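Local coordinates for RNA-dependent RNA polymerase (PDB 6QW0), which probably cuts capped host messenger RNAs with its manganese-binding N-terminal endonuclease domain, supplying primers for viral transcription by cap snatching, at residues A[112-116]-A[126-130]; A[15-19]-A[164-168]; A[81-86]-A[188-193]; A[20-24]-A[136-140]; A[92-97]-A[115-119]. All coordinates share one frame; numbering follows the deposited sequence.

Overall arrangement
Contacts 1 and 3 are buried, contacts 2 and 5 partly buried, and contact 4 lies on the surface. Contacts 1 and 2 pair strands of one mixed sheet, on which contacts 4 and 5 set helices: 126-130 is paired with 112-116 in contact 1 and borders strand 163-171 of contact 2, while contacts 1 and 5 share Met115 and Ile116 on strand 115-118. Contact 3 meets contact 1 where Phe83 packs on Phe129. The chemistry follows the place: acidic groups gather round manganese in contact 1, an arginine bonded to helix-end carbonyls is stacked on a ring in contact 3, isoleucine packing dominates contact 5, and water-linked or long polar side chains serve contacts 2 and 4.

Contact 1: residues A[112-116]-A[126-130]; sequences SPDMI and VVEFT. With MN3 (manganese (III) ion), chain C; SO4 (sulfate ion), chain G.
Asp114 reaches across to Glu128, Phe129 and the manganese ion; its CB sits 3.5 Å from Val127 O. CG then lies 3.5 Å from Phe129 CD2, with the carboxylate and ring planes only 18° apart. At the tip OD2 binds manganese and, on its anti side, accepts a bond from Phe129 N (2.7 Å, 160° at the hydrogen) that fixes the group's rotation. A second manganese ion lies about 3 Å from the Asp114 side chain. Glu128 folds at chi2 (64°), which brings its carboxylate back to the first metal. Its OE2 binds that manganese at 2.2 Å, while OE1 accepts from Asp114 N at 2.9 Å and, through a water, is linked to Ser112 O. The cation explains why acidic oxygens can crowd here: Asp114 OD2 and Glu128 OE2 are 3.1 Å apart. Phe129 O, His79 and two waters complete its shell. Behind the site, paired backbone bonds join Met115 and Val127, and the selenium of Met115 lies 3.8 Å from Phe129 CZ in a Met-aromatic contact. Asp114 and Met115 stand opposite the single Val127, which makes a classic beta bulge, and the Pro-Asp followed by a strand-borne Glu is the signature of the PD-(D/E)XK nuclease metal site.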
# COMPACT_ATOMS: atom_id res chain seq x y z
N SER A 112 -6.94 7.11 -8.58
CA SER A 112 -7.19 5.81 -7.96
C SER A 112 -6.05 5.45 -7.01
O SER A 112 -5.13 4.70 -7.38
CB SER A 112 -7.38 4.73 -9.02
OG SER A 112 -7.66 3.47 -8.43
N PRO A 113 -6.10 5.93 -5.77
CA PRO A 113 -5.12 5.50 -4.77
C PRO A 113 -5.27 4.01 -4.49
O PRO A 113 -6.26 3.37 -4.87
CB PRO A 113 -5.46 6.33 -3.53
CG PRO A 113 -6.58 7.27 -3.95
CD PRO A 113 -7.20 6.69 -5.17
N ASP A 114 -4.28 3.44 -3.80
CA ASP A 114 -4.28 1.99 -3.60
C ASP A 114 -5.46 1.52 -2.75
O ASP A 114 -5.97 0.41 -2.95
CB ASP A 114 -2.97 1.53 -2.95
CG ASP A 114 -1.83 1.47 -3.95
OD1 ASP A 114 -1.98 0.80 -4.99
OD2 ASP A 114 -0.79 2.11 -3.72
N MSE A 115 -5.90 2.33 -1.79
CA MSE A 115 -7.06 1.99 -0.97
C MSE A 115 -7.88 3.24 -0.67
O MSE A 115 -7.32 4.30 -0.38
CB MSE A 115 -6.65 1.32 0.35
CG MSE A 115 -5.60 0.19 0.27
SE MSE A 115 -5.31 -0.60 2.01
CE MSE A 115 -6.99 -1.62 2.10
N ILE A 116 -9.21 3.11 -0.76
CA ILE A 116 -10.15 4.10 -0.22
C ILE A 116 -11.12 3.32 0.67
O ILE A 116 -11.93 2.52 0.17
CB ILE A 116 -10.92 4.87 -1.31
CG1 ILE A 116 -9.95 5.51 -2.31
CG2 ILE A 116 -11.82 5.95 -0.68
CD1 ILE A 116 -10.65 6.17 -3.52
N VAL A 126 -7.64 7.07 3.03
CA VAL A 126 -7.00 6.92 1.73
C VAL A 126 -5.58 6.44 1.98
O VAL A 126 -4.84 7.06 2.76
CB VAL A 126 -7.03 8.23 0.93
CG1 VAL A 126 -6.23 8.11 -0.36
CG2 VAL A 126 -8.49 8.65 0.63
N VAL A 127 -5.19 5.32 1.35
CA VAL A 127 -3.89 4.70 1.60
C VAL A 127 -3.18 4.52 0.26
O VAL A 127 -3.77 4.02 -0.70
CB VAL A 127 -4.03 3.34 2.32
CG1 VAL A 127 -2.64 2.80 2.67
CG2 VAL A 127 -4.87 3.47 3.59
N GLU A 128 -1.92 4.94 0.20
CA GLU A 128 -1.14 4.78 -1.03
C GLU A 128 0.16 4.07 -0.71
O GLU A 128 0.84 4.42 0.27
CB GLU A 128 -0.86 6.13 -1.70
CG GLU A 128 -0.00 6.01 -2.95
CD GLU A 128 -0.65 5.22 -4.08
OE1 GLU A 128 -1.89 5.04 -4.13
OE2 GLU A 128 0.10 4.76 -4.95
N PHE A 129 0.48 3.06 -1.53
CA PHE A 129 1.71 2.28 -1.41
C PHE A 129 2.72 2.73 -2.46
O PHE A 129 2.35 3.10 -3.57
CB PHE A 129 1.45 0.78 -1.63
CG PHE A 129 0.28 0.19 -0.87
CD1 PHE A 129 0.09 0.43 0.48
CD2 PHE A 129 -0.59 -0.67 -1.52
CE1 PHE A 129 -0.99 -0.15 1.15
CE2 PHE A 129 -1.66 -1.26 -0.85
CZ PHE A 129 -1.86 -0.99 0.48
N THR A 130 4.00 2.65 -2.12
CA THR A 130 5.01 2.96 -3.12
C THR A 130 6.30 2.26 -2.72
O THR A 130 6.44 1.77 -1.59
CB THR A 130 5.18 4.48 -3.29
OG1 THR A 130 5.98 4.78 -4.45
CG2 THR A 130 5.81 5.11 -2.06
MN MN3 C . 0.83 2.65 -5.19
S SO4 G . 5.86 2.46 -7.30
O1 SO4 G . 6.11 1.20 -6.62
O2 SO4 G . 5.18 2.18 -8.56
O3 SO4 G . 5.03 3.35 -6.49
O4 SO4 G . 7.14 3.10 -7.58
O HOH W 1 -2.55 4.14 -6.71
O HOH W 2 -0.04 2.52 -7.39
O HOH W 3 2.36 3.53 -6.76

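Contact 2: residues A[15-19]-A[164-168]; sequences ALTIH and SLYII
Thr17 and Ser164 face each other as a parallel bridge, and a backbone bond runs beside them from Leu165 N to Thr17 O (3.0 Å), nearly straight on to the carbonyl. The CA of Ser164 adds a C-H contact to that same oxygen. Ser164 turns OG beside its own backbone N (chi1 -65°), bringing the hydroxyl 3.6 Å from Thr17 CB and into reach of a water that also hydrogen-bonds His19 NE2. Two small hydroxyl residues suit this partly hydrated side of the sheet. His19 likewise sets CG anti to its carbonyl carbon (chi1 -68°), laying the imidazole near the phenol end of Tyr166. The two rings are almost parallel, 8° between planes, yet offset until little of one lies over the other, and the closest meeting is His19 CD2 to Tyr166 OH at 3.2 Å. A second water accepts from His19 N and donates to Leu165 O at 2.8 Å, bridging the backbones where direct pairing stops. On the other side of the sheet the aliphatic chains meet loosely, Leu16 CD1 lying 4.2 Å from Leu165 CB. The short strand 16-17 thus adds a parallel edge to strand 163-171, which helix 136-157 connects to its other parallel neighbour, 124-131, in the beta-alpha-beta crossover of the nuclease core.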
# COMPACT_ATOMS: atom_id res chain seq x y z
N ALA A 15 -12.54 17.58 7.36
CA ALA A 15 -11.21 18.12 7.13
C ALA A 15 -10.29 16.98 6.75
O ALA A 15 -10.63 15.81 6.91
CB ALA A 15 -10.65 18.84 8.37
N LEU A 16 -9.11 17.35 6.25
CA LEU A 16 -8.07 16.38 5.91
C LEU A 16 -7.08 16.26 7.06
O LEU A 16 -6.55 17.27 7.54
CB LEU A 16 -7.34 16.83 4.64
CG LEU A 16 -6.11 16.01 4.22
CD1 LEU A 16 -6.52 14.58 3.96
CD2 LEU A 16 -5.46 16.63 2.98
N THR A 17 -6.84 15.02 7.51
CA THR A 17 -5.82 14.72 8.53
C THR A 17 -4.66 14.00 7.86
O THR A 17 -4.86 13.03 7.13
CB THR A 17 -6.41 13.86 9.64
OG1 THR A 17 -7.49 14.54 10.28
CG2 THR A 17 -5.35 13.50 10.70
N ILE A 18 -3.44 14.50 8.09
CA ILE A 18 -2.24 13.78 7.67
C ILE A 18 -1.37 13.57 8.91
O ILE A 18 -0.86 14.54 9.48
CB ILE A 18 -1.46 14.51 6.56
CG1 ILE A 18 -2.41 14.98 5.45
CG2 ILE A 18 -0.39 13.56 5.97
CD1 ILE A 18 -1.71 15.78 4.36
N HIS A 19 -1.21 12.31 9.32
CA HIS A 19 -0.32 12.00 10.43
C HIS A 19 1.12 12.07 9.93
O HIS A 19 1.38 11.89 8.75
CB HIS A 19 -0.62 10.61 11.00
CG HIS A 19 -1.93 10.52 11.70
ND1 HIS A 19 -2.07 10.69 13.06
CD2 HIS A 19 -3.18 10.30 11.22
CE1 HIS A 19 -3.34 10.58 13.40
NE2 HIS A 19 -4.04 10.34 12.30
N SER A 164 -8.44 10.79 6.20
CA SER A 164 -7.07 10.69 6.68
C SER A 164 -6.25 10.05 5.57
O SER A 164 -6.68 9.04 5.00
CB SER A 164 -6.99 9.87 7.97
OG SER A 164 -7.66 10.54 9.03
N LEU A 165 -5.09 10.64 5.25
CA LEU A 165 -4.26 10.19 4.14
C LEU A 165 -3.04 9.47 4.68
O LEU A 165 -2.23 10.08 5.40
CB LEU A 165 -3.83 11.37 3.26
CG LEU A 165 -2.83 11.09 2.14
CD1 LEU A 165 -3.37 10.06 1.14
CD2 LEU A 165 -2.47 12.39 1.42
N TYR A 166 -2.87 8.20 4.32
CA TYR A 166 -1.78 7.37 4.81
C TYR A 166 -0.92 6.90 3.65
O TYR A 166 -1.43 6.57 2.57
CB TYR A 166 -2.29 6.16 5.59
CG TYR A 166 -2.83 6.48 6.97
CD1 TYR A 166 -1.98 6.86 8.00
CD2 TYR A 166 -4.21 6.41 7.22
CE1 TYR A 166 -2.47 7.14 9.27
CE2 TYR A 166 -4.71 6.70 8.48
CZ TYR A 166 -3.84 7.09 9.49
OH TYR A 166 -4.33 7.37 10.75
N ILE A 167 0.39 6.81 3.90
CA ILE A 167 1.38 6.40 2.89
C ILE A 167 2.23 5.29 3.49
O ILE A 167 2.59 5.36 4.66
CB ILE A 167 2.30 7.56 2.48
CG1 ILE A 167 1.50 8.82 2.13
CG2 ILE A 167 3.22 7.14 1.34
CD1 ILE A 167 0.67 8.72 0.86
N ILE A 168 2.57 4.29 2.67
CA ILE A 168 3.63 3.34 3.00
C ILE A 168 4.64 3.33 1.85
O ILE A 168 4.29 2.95 0.73
CB ILE A 168 3.11 1.91 3.24
CG1 ILE A 168 1.92 1.91 4.20
CG2 ILE A 168 4.22 1.03 3.78
CD1 ILE A 168 1.28 0.52 4.37
O HOH W 4 -2.97 10.35 8.05
O HOH W 5 -6.93 10.19 11.72

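Contact 3: residues A[81-86]-A[188-193]; sequences FTFGHL and EIVFRF
Phe81 puts both ring and carbonyl on Arg192. Its ring carries the guanidinium over one face, a cation-pi stack with CZ 4.7 Å from the ring centroid and the planes at 29°. Its O is gripped by Arg192 NH2 at 2.8 Å and by NE at 2.9 Å, with the oxygen in the guanidinium plane, and also accepts from Gly84 N. Arginine suits this spot because its side-on N-H pair can serve a single oxygen, and a bend at chi3 (62°) swings the group there. Thr82 follows, its O taking a weak bond from Arg192 NE. Its OG1, bonded to Lys78 O, approaches the edge of the Phe193 ring, 3.3 Å from CD1. The ring of Phe83 lays CE1 3.9 Å from Ile189 CG2. At Gly84 the backbone, with no side chain in the way, passes over the other face of the guanidinium. His85 puts ND1 3.5 Å from Arg192 CD, meets Ile189 CG1 at its ring edge, and receives Glu188 CG off-centre in a CH-pi contact. Leu86 lies near Ile189 CD1. Arg192 thus holds the Phe81 carbonyl, and weakly that of Thr82, at the C-terminal end of helix 77-82, which carries His79 of the manganese site.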
# COMPACT_ATOMS: atom_id res chain seq x y z
N PHE A 81 3.09 -7.17 -5.56
CA PHE A 81 3.47 -8.29 -4.69
C PHE A 81 3.84 -7.80 -3.29
O PHE A 81 3.45 -8.42 -2.29
CB PHE A 81 4.62 -9.08 -5.31
CG PHE A 81 5.00 -10.33 -4.53
CD1 PHE A 81 5.95 -10.28 -3.53
CD2 PHE A 81 4.40 -11.55 -4.81
CE1 PHE A 81 6.31 -11.41 -2.82
CE2 PHE A 81 4.74 -12.69 -4.09
CZ PHE A 81 5.70 -12.61 -3.09
N THR A 82 4.60 -6.71 -3.20
CA THR A 82 5.05 -6.24 -1.90
C THR A 82 3.88 -6.03 -0.95
O THR A 82 3.93 -6.43 0.22
CB THR A 82 5.83 -4.93 -2.06
OG1 THR A 82 7.04 -5.19 -2.78
CG2 THR A 82 6.15 -4.33 -0.70
N PHE A 83 2.80 -5.41 -1.44
CA PHE A 83 1.71 -4.98 -0.58
C PHE A 83 0.50 -5.90 -0.69
O PHE A 83 -0.57 -5.58 -0.15
CB PHE A 83 1.34 -3.53 -0.91
CG PHE A 83 2.48 -2.57 -0.66
CD1 PHE A 83 2.75 -2.13 0.62
CD2 PHE A 83 3.28 -2.13 -1.70
CE1 PHE A 83 3.81 -1.25 0.88
CE2 PHE A 83 4.34 -1.24 -1.46
CZ PHE A 83 4.59 -0.81 -0.17
N GLY A 84 0.67 -7.07 -1.31
CA GLY A 84 -0.44 -7.97 -1.59
C GLY A 84 -1.15 -8.49 -0.36
O GLY A 84 -2.32 -8.89 -0.46
N HIS A 85 -0.47 -8.54 0.78
CA HIS A 85 -1.10 -8.98 2.02
C HIS A 85 -1.98 -7.90 2.64
O HIS A 85 -2.76 -8.20 3.55
CB HIS A 85 -0.03 -9.41 3.03
CG HIS A 85 0.89 -8.30 3.45
ND1 HIS A 85 1.59 -7.54 2.54
CD2 HIS A 85 1.21 -7.82 4.68
CE1 HIS A 85 2.31 -6.64 3.19
NE2 HIS A 85 2.10 -6.79 4.49
N LEU A 86 -1.87 -6.67 2.17
CA LEU A 86 -2.65 -5.55 2.69
C LEU A 86 -3.81 -5.19 1.78
O LEU A 86 -4.87 -4.77 2.25
CB LEU A 86 -1.77 -4.32 2.88
CG LEU A 86 -0.59 -4.50 3.82
CD1 LEU A 86 0.22 -3.23 3.85
CD2 LEU A 86 -1.07 -4.87 5.21
N GLU A 188 7.35 -7.63 7.41
CA GLU A 188 6.62 -8.34 6.36
C GLU A 188 6.63 -7.57 5.05
O GLU A 188 6.85 -8.14 3.98
CB GLU A 188 5.18 -8.62 6.82
CG GLU A 188 4.45 -9.65 5.96
CD GLU A 188 4.96 -11.08 6.18
OE1 GLU A 188 5.72 -11.30 7.15
OE2 GLU A 188 4.61 -11.95 5.37
N ILE A 189 6.43 -6.25 5.12
CA ILE A 189 6.52 -5.42 3.92
C ILE A 189 7.91 -5.50 3.30
O ILE A 189 8.05 -5.74 2.09
CB ILE A 189 6.12 -3.97 4.26
CG1 ILE A 189 4.63 -3.91 4.61
CG2 ILE A 189 6.45 -3.03 3.10
CD1 ILE A 189 4.26 -2.75 5.54
N VAL A 190 8.95 -5.30 4.11
CA VAL A 190 10.31 -5.33 3.58
C VAL A 190 10.66 -6.72 3.06
O VAL A 190 11.23 -6.86 1.97
CB VAL A 190 11.31 -4.86 4.66
CG1 VAL A 190 12.75 -5.00 4.15
CG2 VAL A 190 11.04 -3.42 5.05
N PHE A 191 10.30 -7.77 3.80
CA PHE A 191 10.58 -9.13 3.35
C PHE A 191 9.95 -9.42 1.99
O PHE A 191 10.58 -9.98 1.09
CB PHE A 191 10.09 -10.13 4.40
CG PHE A 191 10.51 -11.55 4.15
CD1 PHE A 191 9.72 -12.38 3.36
CD2 PHE A 191 11.67 -12.05 4.70
CE1 PHE A 191 10.09 -13.69 3.13
CE2 PHE A 191 12.05 -13.38 4.46
CZ PHE A 191 11.26 -14.19 3.68
N ARG A 192 8.68 -9.04 1.81
CA ARG A 192 8.01 -9.25 0.54
C ARG A 192 8.63 -8.41 -0.58
O ARG A 192 8.70 -8.86 -1.73
CB ARG A 192 6.51 -8.94 0.67
CG ARG A 192 5.75 -9.91 1.58
CD ARG A 192 4.23 -9.58 1.65
NE ARG A 192 3.58 -9.68 0.34
CZ ARG A 192 2.74 -10.65 -0.01
NH1 ARG A 192 2.41 -11.61 0.85
NH2 ARG A 192 2.23 -10.66 -1.23
N PHE A 193 9.06 -7.18 -0.26
CA PHE A 193 9.70 -6.32 -1.25
C PHE A 193 11.01 -6.94 -1.73
O PHE A 193 11.29 -6.97 -2.93
CB PHE A 193 9.94 -4.92 -0.67
CG PHE A 193 10.58 -3.94 -1.63
CD1 PHE A 193 10.03 -3.69 -2.88
CD2 PHE A 193 11.71 -3.23 -1.24
CE1 PHE A 193 10.61 -2.78 -3.74
CE2 PHE A 193 12.30 -2.30 -2.11
CZ PHE A 193 11.75 -2.08 -3.35

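Contact 4: residues A[20-24]-A[136-140]; sequences PLRRY and ANSAD. With SO4 (sulfate ion), chain F.
Arg23 starts with CG beside its backbone N (chi1 -56°) and runs extended from CG to NE, enough to carry its guanidinium across to Asn137. Asn137 leaves its helix facing away, but with chi1 at -75° its amide comes back to the arginine. The grip is end-on: NH2 reaches Asn137 OD1 at 2.9 Å and NH1 reaches the same oxygen at 3.0 Å. The oxygen lies in the guanidinium plane, yet the amide is turned 70° from it, so the two nitrogens cannot both lie in the carbonyl plane: NH2 does, and NH1 stands above it. One face of the guanidinium is turned to the Ala136 backbone, and Arg23 NH1 lies 3.8 Å from Ala136 CB, where a methyl takes little room. Asp140 CB lies 3.5 Å from Arg23 NH2, but the carboxylate has its salt bridge with Arg144. Asp140 OD1, 4.3 Å from Arg23 NH2 and beyond a salt bridge, should still favour the positive charge. Leu21 turns inward onto helix 136-157. At the helix start Ala136 N donates to a sulfate. Strand 22-24 and helix segment 136-140 run roughly antiparallel, helix-on-sheet packing of the alpha/beta kind found in PD-(D/E)XK nucleases.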
# COMPACT_ATOMS: atom_id res chain seq x y z
N PRO A 20 2.07 12.40 10.82
CA PRO A 20 3.47 12.60 10.37
C PRO A 20 4.12 11.31 9.91
O PRO A 20 3.89 10.24 10.49
CB PRO A 20 4.17 13.17 11.62
CG PRO A 20 3.28 12.77 12.77
CD PRO A 20 1.87 12.72 12.24
N LEU A 21 4.93 11.41 8.85
CA LEU A 21 5.70 10.27 8.38
C LEU A 21 6.78 9.91 9.39
O LEU A 21 7.43 10.78 9.97
CB LEU A 21 6.35 10.58 7.03
CG LEU A 21 5.40 10.79 5.84
CD1 LEU A 21 6.17 11.41 4.69
CD2 LEU A 21 4.70 9.48 5.39
N ARG A 22 6.95 8.60 9.59
CA ARG A 22 7.96 8.05 10.47
C ARG A 22 8.87 7.11 9.68
O ARG A 22 8.44 6.46 8.72
CB ARG A 22 7.31 7.27 11.63
CG ARG A 22 6.41 8.15 12.52
CD ARG A 22 5.55 7.31 13.47
NE ARG A 22 6.35 6.28 14.12
CZ ARG A 22 5.87 5.37 14.96
NH1 ARG A 22 4.59 5.36 15.28
NH2 ARG A 22 6.69 4.46 15.48
N ARG A 23 10.12 7.02 10.13
CA ARG A 23 11.06 6.07 9.54
C ARG A 23 11.14 4.82 10.40
O ARG A 23 11.26 4.90 11.63
CB ARG A 23 12.45 6.69 9.39
CG ARG A 23 12.46 7.98 8.59
CD ARG A 23 13.82 8.22 7.94
NE ARG A 23 13.74 9.32 6.98
CZ ARG A 23 14.73 9.66 6.17
NH1 ARG A 23 15.88 8.99 6.19
NH2 ARG A 23 14.57 10.68 5.33
N TYR A 24 11.05 3.67 9.74
CA TYR A 24 11.11 2.36 10.39
C TYR A 24 12.25 1.57 9.76
O TYR A 24 12.42 1.60 8.54
CB TYR A 24 9.83 1.57 10.18
CG TYR A 24 8.58 2.15 10.79
CD1 TYR A 24 8.21 1.84 12.08
CD2 TYR A 24 7.74 2.98 10.05
CE1 TYR A 24 7.04 2.32 12.63
CE2 TYR A 24 6.57 3.49 10.60
CZ TYR A 24 6.24 3.14 11.90
OH TYR A 24 5.08 3.60 12.48
N ALA A 136 16.82 5.08 2.45
CA ALA A 136 15.72 5.59 3.27
C ALA A 136 15.36 7.02 2.88
O ALA A 136 14.18 7.39 2.88
CB ALA A 136 16.08 5.50 4.75
N ASN A 137 16.36 7.84 2.54
CA ASN A 137 16.06 9.18 2.04
C ASN A 137 15.25 9.10 0.75
O ASN A 137 14.34 9.91 0.52
CB ASN A 137 17.34 9.98 1.83
CG ASN A 137 17.95 10.48 3.13
OD1 ASN A 137 17.24 10.70 4.11
ND2 ASN A 137 19.27 10.64 3.14
N SER A 138 15.56 8.13 -0.11
CA SER A 138 14.76 7.96 -1.32
C SER A 138 13.33 7.57 -0.98
O SER A 138 12.38 8.02 -1.64
CB SER A 138 15.40 6.90 -2.22
OG SER A 138 14.73 6.86 -3.47
N ALA A 139 13.15 6.73 0.05
CA ALA A 139 11.81 6.33 0.47
C ALA A 139 11.03 7.52 1.02
O ALA A 139 9.82 7.63 0.77
CB ALA A 139 11.88 5.23 1.53
N ASP A 140 11.69 8.40 1.77
CA ASP A 140 10.98 9.59 2.25
C ASP A 140 10.55 10.48 1.09
O ASP A 140 9.43 10.98 1.08
CB ASP A 140 11.84 10.38 3.23
CG ASP A 140 11.16 11.67 3.66
OD1 ASP A 140 10.43 11.67 4.67
OD2 ASP A 140 11.31 12.69 2.94
S SO4 F . 19.76 3.17 4.48
O1 SO4 F . 19.28 2.12 3.58
O2 SO4 F . 19.47 2.78 5.86
O3 SO4 F . 19.09 4.42 4.17
O4 SO4 F . 21.20 3.32 4.30

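Contact 5: residues A[92-97]-A[115-119]; sequences KKFVEV and MIIET
Ile116 buries more surface here than any other residue, its two branches dividing the work between Val97 and Phe94. With CG1 beside the backbone N (chi1 -54°), the longer branch extends so that CD1 reaches Phe94 CD1 at 3.9 Å and comes equally near the Phe94 backbone N. The shorter branch, CG2, turns to Val97 and meets CG2 of that residue at 3.8 Å, the side chains running antiparallel alongside one another. A beta-branched, forked residue fits a place where one position must serve both a ring and a valine. Glu118, paired with Lys161, also comes near Val97 CG1 in one of its two conformers. Lys92 supplies the polar part. Its long chain bends at chi2 and chi3, passes beside Ile116 and sets NZ on Ile116 O at 2.8 Å, in the carbonyl plane. NZ also donates to a water that accepts from Ile116 N at 2.9 Å, so one ammonium tends both backbone polar groups of the residue. Both point away from strand 124-131, as expected of an edge strand. Helix 94-98 packs on one face of the outer strand of the beta hairpin 115-131, while Lys92 from the preceding loop binds its outer edge.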
# COMPACT_ATOMS: atom_id res chain seq x y z
N LYS A 92 -10.36 1.35 -8.04
CA LYS A 92 -11.43 2.13 -7.42
C LYS A 92 -11.07 3.62 -7.42
O LYS A 92 -10.04 4.03 -6.87
CB LYS A 92 -11.68 1.62 -6.00
CG LYS A 92 -13.00 2.10 -5.42
CD LYS A 92 -12.94 2.26 -3.91
CE LYS A 92 -13.54 1.05 -3.22
NZ LYS A 92 -12.96 0.86 -1.86
N LYS A 93 -11.93 4.42 -8.04
CA LYS A 93 -11.71 5.85 -8.22
C LYS A 93 -12.37 6.64 -7.10
O LYS A 93 -13.34 6.20 -6.48
CB LYS A 93 -12.28 6.32 -9.56
CG LYS A 93 -11.98 5.41 -10.75
CD LYS A 93 -10.57 5.65 -11.25
CE LYS A 93 -10.31 4.92 -12.56
NZ LYS A 93 -8.94 5.24 -13.05
N PHE A 94 -11.82 7.84 -6.85
CA PHE A 94 -12.48 8.76 -5.93
C PHE A 94 -13.96 8.91 -6.25
O PHE A 94 -14.79 8.96 -5.34
CB PHE A 94 -11.79 10.14 -5.98
CG PHE A 94 -10.54 10.23 -5.15
CD1 PHE A 94 -10.59 10.11 -3.77
CD2 PHE A 94 -9.31 10.46 -5.75
CE1 PHE A 94 -9.42 10.20 -3.01
CE2 PHE A 94 -8.16 10.55 -5.00
CZ PHE A 94 -8.21 10.42 -3.63
N VAL A 95 -14.29 8.98 -7.54
CA VAL A 95 -15.66 9.28 -7.95
C VAL A 95 -16.62 8.18 -7.52
O VAL A 95 -17.81 8.43 -7.30
CB VAL A 95 -15.73 9.55 -9.47
CG1 VAL A 95 -15.67 8.23 -10.27
CG2 VAL A 95 -16.99 10.34 -9.83
N GLU A 96 -16.13 6.94 -7.39
CA GLU A 96 -17.00 5.87 -6.94
C GLU A 96 -17.40 6.02 -5.48
O GLU A 96 -18.42 5.48 -5.06
CB GLU A 96 -16.33 4.52 -7.16
CG GLU A 96 -15.78 4.35 -8.57
CD GLU A 96 -15.02 3.06 -8.72
OE1 GLU A 96 -15.47 2.04 -8.15
OE2 GLU A 96 -13.96 3.06 -9.40
N VAL A 97 -16.61 6.75 -4.69
CA VAL A 97 -16.89 6.92 -3.27
C VAL A 97 -17.58 8.26 -3.00
O VAL A 97 -18.44 8.34 -2.13
CB VAL A 97 -15.59 6.78 -2.46
CG1 VAL A 97 -15.81 7.11 -1.00
CG2 VAL A 97 -15.03 5.38 -2.61
N MSE A 115 -5.90 2.33 -1.79
CA MSE A 115 -7.06 1.99 -0.97
C MSE A 115 -7.88 3.24 -0.67
O MSE A 115 -7.32 4.30 -0.38
CB MSE A 115 -6.65 1.32 0.35
CG MSE A 115 -5.60 0.19 0.27
SE MSE A 115 -5.31 -0.60 2.01
CE MSE A 115 -6.99 -1.62 2.10
N ILE A 116 -9.21 3.11 -0.76
CA ILE A 116 -10.15 4.10 -0.22
C ILE A 116 -11.12 3.32 0.67
O ILE A 116 -11.93 2.52 0.17
CB ILE A 116 -10.92 4.87 -1.31
CG1 ILE A 116 -9.95 5.51 -2.31
CG2 ILE A 116 -11.82 5.95 -0.68
CD1 ILE A 116 -10.65 6.17 -3.52
N ILE A 117 -11.04 3.54 1.97
CA ILE A 117 -11.78 2.76 2.96
C ILE A 117 -12.80 3.67 3.64
O ILE A 117 -12.43 4.68 4.25
CB ILE A 117 -10.83 2.15 4.00
CG1 ILE A 117 -9.72 1.34 3.31
CG2 ILE A 117 -11.61 1.29 4.98
CD1 ILE A 117 -8.54 1.05 4.21
N GLU A 118 -14.07 3.29 3.57
CA GLU A 118 -15.17 4.04 4.17
C GLU A 118 -15.64 3.31 5.43
O GLU A 118 -15.85 2.10 5.40
CB GLU A 118 -16.29 4.19 3.14
CG GLU A 118 -17.65 4.65 3.65
CD GLU A 118 -18.25 5.76 2.79
OE1 GLU A 118 -18.23 5.63 1.54
OE2 GLU A 118 -18.75 6.75 3.35
N THR A 119 -15.79 4.05 6.53
CA THR A 119 -16.28 3.50 7.79
C THR A 119 -17.72 3.94 8.06
O THR A 119 -18.19 4.94 7.52
CB THR A 119 -15.39 3.91 8.97
OG1 THR A 119 -15.51 5.32 9.22
CG2 THR A 119 -13.93 3.57 8.70
O HOH W 6 -9.94 0.98 -2.55